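Local coordinates for chitin binding domain (Burkholderia pseudomallei, PDB 3UAM), which probably binds chitin or a related polysaccharide and may cleave it oxidatively, like a lytic polysaccharide monooxygenase, at residues E96-V100 against A101-K105. Sequence-based numbering, arbitrary orientation.
Sequences EPDSV and AHWQK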
ATOM      1  N   GLU A  96     -11.348 -10.518   2.003  1.00 12.27           N
ATOM      2  CA  GLU A  96     -12.128 -11.476   1.269  1.00 13.35           C
ATOM      3  C   GLU A  96     -11.598 -11.615  -0.163  1.00 12.70           C
ATOM      4  O   GLU A  96     -11.190 -10.652  -0.781  1.00 12.01           O
ATOM      5  CB  GLU A  96     -13.609 -11.091   1.261  1.00 14.73           C
ATOM      6  CG  GLU A  96     -14.246 -11.145   2.636  1.00 16.01           C
ATOM      7  CD  GLU A  96     -14.290 -12.545   3.235  1.00 17.69           C
ATOM      8  OE1 GLU A  96     -14.300 -13.561   2.494  1.00 18.78           O
ATOM      9  OE2 GLU A  96     -14.346 -12.617   4.477  1.00 19.53           O
ATOM     10  N   PRO A  97     -11.625 -12.836  -0.693  1.00 12.97           N
ATOM     11  CA  PRO A  97     -11.219 -13.045  -2.066  1.00 12.79           C
ATOM     12  C   PRO A  97     -12.248 -12.481  -3.010  1.00 12.85           C
ATOM     13  O   PRO A  97     -13.429 -12.351  -2.637  1.00 13.16           O
ATOM     14  CB  PRO A  97     -11.189 -14.572  -2.187  1.00 13.53           C
ATOM     15  CG  PRO A  97     -12.248 -15.025  -1.250  1.00 14.22           C
ATOM     16  CD  PRO A  97     -12.216 -14.048  -0.098  1.00 13.78           C
ATOM     17  N   ASP A  98     -11.826 -12.211  -4.238  1.00 12.62           N
ATOM     18  CA  ASP A  98     -12.725 -11.666  -5.257  1.00 12.96           C
ATOM     19  C   ASP A  98     -13.868 -12.642  -5.604  1.00 14.16           C
ATOM     20  O   ASP A  98     -14.979 -12.224  -5.972  1.00 14.74           O
ATOM     21  CB  ASP A  98     -11.937 -11.283  -6.496  1.00 12.57           C
ATOM     22  CG  ASP A  98     -12.787 -10.587  -7.522  1.00 12.71           C
ATOM     23  OD1 ASP A  98     -13.271  -9.487  -7.220  1.00 12.15           O
ATOM     24  OD2 ASP A  98     -12.952 -11.152  -8.612  1.00 13.27           O
ATOM     25  N   SER A  99     -13.627 -13.937  -5.435  1.00 14.79           N
ATOM     26  CA  SER A  99     -14.695 -14.938  -5.576  1.00 16.03           C
ATOM     27  C   SER A  99     -15.962 -14.628  -4.744  1.00 16.45           C
ATOM     28  O   SER A  99     -17.040 -15.049  -5.084  1.00 17.47           O
ATOM     29  CB  SER A  99     -14.172 -16.326  -5.162  1.00 16.56           C
ATOM     30  OG  SER A  99     -13.830 -16.377  -3.779  1.00 16.33           O
ATOM     31  N   VAL A 100     -15.789 -13.900  -3.653  1.00 15.90           N
ATOM     32  CA  VAL A 100     -16.808 -13.637  -2.656  1.00 16.31           C
ATOM     33  C   VAL A 100     -17.166 -12.133  -2.598  1.00 15.78           C
ATOM     34  O   VAL A 100     -18.322 -11.779  -2.400  1.00 16.29           O
ATOM     35  CB  VAL A 100     -16.257 -14.126  -1.292  1.00 16.32           C
ATOM     36  CG1 VAL A 100     -16.599 -13.177  -0.147  1.00 16.24           C
ATOM     37  CG2 VAL A 100     -16.702 -15.562  -1.038  1.00 17.34           C
ATOM     38  N   ALA A 101     -16.184 -11.258  -2.810  1.00 14.64           N
ATOM     39  CA  ALA A 101     -16.368  -9.813  -2.652  1.00 14.14           C
ATOM     40  C   ALA A 101     -16.714  -9.103  -3.961  1.00 13.93           C
ATOM     41  O   ALA A 101     -17.367  -8.071  -3.934  1.00 14.01           O
ATOM     42  CB  ALA A 101     -15.105  -9.190  -2.061  1.00 13.20           C
ATOM     43  N   HIS A 102     -16.254  -9.639  -5.092  1.00 13.82           N
ATOM     44  CA  HIS A 102     -16.476  -9.006  -6.400  1.00 13.71           C
ATOM     45  C   HIS A 102     -16.115  -7.543  -6.355  1.00 12.89           C
ATOM     46  O   HIS A 102     -16.938  -6.647  -6.608  1.00 12.94           O
ATOM     47  CB  HIS A 102     -17.906  -9.242  -6.843  1.00 14.72           C
ATOM     48  CG  HIS A 102     -18.295 -10.696  -6.799  1.00 15.56           C
ATOM     49  ND1 HIS A 102     -17.778 -11.605  -7.650  1.00 15.88           N
ATOM     50  CD2 HIS A 102     -19.118 -11.399  -5.924  1.00 16.30           C
ATOM     51  CE1 HIS A 102     -18.255 -12.838  -7.348  1.00 16.73           C
ATOM     52  NE2 HIS A 102     -19.089 -12.715  -6.301  1.00 16.97           N
ATOM     53  N   TRP A 103     -14.852  -7.294  -6.010  1.00 11.93           N
ATOM     54  CA  TRP A 103     -14.366  -5.934  -5.799  1.00 11.24           C
ATOM     55  C   TRP A 103     -14.579  -5.079  -7.014  1.00 11.47           C
ATOM     56  O   TRP A 103     -14.458  -5.562  -8.138  1.00 11.60           O
ATOM     57  CB  TRP A 103     -12.897  -5.945  -5.467  1.00 10.40           C
ATOM     58  CG  TRP A 103     -12.588  -6.734  -4.239  1.00 10.22           C
ATOM     59  CD1 TRP A 103     -11.881  -7.916  -4.146  1.00 10.13           C
ATOM     60  CD2 TRP A 103     -13.004  -6.429  -2.871  1.00 10.08           C
ATOM     61  NE1 TRP A 103     -11.808  -8.324  -2.843  1.00 10.11           N
ATOM     62  CE2 TRP A 103     -12.459  -7.489  -2.035  1.00 10.02           C
ATOM     63  CE3 TRP A 103     -13.707  -5.405  -2.281  1.00 10.15           C
ATOM     64  CZ2 TRP A 103     -12.625  -7.503  -0.666  1.00 10.08           C
ATOM     65  CZ3 TRP A 103     -13.885  -5.429  -0.900  1.00 10.20           C
ATOM     66  CH2 TRP A 103     -13.366  -6.457  -0.113  1.00 10.14           C
ATOM     67  N   GLN A 104     -14.887  -3.799  -6.792  1.00 11.55           N
ATOM     68  CA  GLN A 104     -15.033  -2.852  -7.888  1.00 11.83           C
ATOM     69  C   GLN A 104     -13.634  -2.650  -8.441  1.00 11.08           C
ATOM     70  O   GLN A 104     -12.692  -2.474  -7.669  1.00 10.25           O
ATOM     71  CB  GLN A 104     -15.572  -1.513  -7.389  1.00 12.27           C
ATOM     72  CG  GLN A 104     -16.998  -1.521  -6.877  1.00 13.35           C
ATOM     73  CD  GLN A 104     -17.362  -0.175  -6.256  1.00 13.77           C
ATOM     74  OE1 GLN A 104     -17.566  -0.082  -5.041  1.00 14.34           O
ATOM     75  NE2 GLN A 104     -17.398   0.873  -7.075  1.00 14.03           N
ATOM     76  N   LYS A 105     -13.502  -2.700  -9.762  1.00 11.18           N
ATOM     77  CA  LYS A 105     -12.198  -2.700 -10.416  1.00 10.78           C
ATOM     78  C   LYS A 105     -12.089  -1.543 -11.396  1.00 10.86           C
ATOM     79  O   LYS A 105     -12.985  -1.326 -12.199  1.00 11.80           O
ATOM     80  CB  LYS A 105     -11.989  -4.020 -11.162  1.00 11.10           C
ATOM     81  CG  LYS A 105     -11.988  -5.263 -10.273  1.00 11.10           C
ATOM     82  CD  LYS A 105     -12.186  -6.538 -11.075  1.00 11.70           C
ATOM     83  CE  LYS A 105     -12.390  -7.757 -10.175  1.00 11.88           C
ATOM     84  NZ  LYS A 105     -13.613  -7.743  -9.325  1.00 12.04           N
TER
HETATM   85  O   HOH W   1     -15.747 -10.908  -9.262  1.00 14.75           O
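D98 OD1 is gripped by two donors of the chain that follows the helical turn. K105 NZ meets it at 2.8 Å in a salt bridge, on the syn side and somewhat out of the carboxylate plane, while the backbone N of W103 approaches OD1 to 3.0 Å, nearly along the C-O bond, in a bent hydrogen bond (N-H...O 135°). D98 places its carboxylate there by setting CG anti to the backbone N (chi1 -174°). The lysine chain runs extended beyond CG and bends at chi4 (64°), which brings NZ back to W103 O at 2.6 Å, on a lone pair in the carbonyl plane. The second carboxylate oxygen, OD2, takes a hydrogen from a water that also bonds H102 ND1 at 2.7 Å, in the plane of the imidazole, and D98 O lies over one face of that ring. W103 NE1 reaches E96 O at 3.2 Å with the oxygen at the indole edge, and A101 CB rests on one indole face, offset toward its rim. In the turn itself P97 O takes both V100 N and A101 N, and D98 O takes H102 N, with P97 at the N-cap and H102 leaving the helix with positive phi. Helix 98-101 lies on the periphery of the fold and is joined by this loop to strand 106-108: W103 packs on L34 of helix 30-36 and makes a cation-pi contact with R30, while the K105 ammonium makes one with Y191 of strand 190-200, and K105 touches D212 and N214 of strand 205-215.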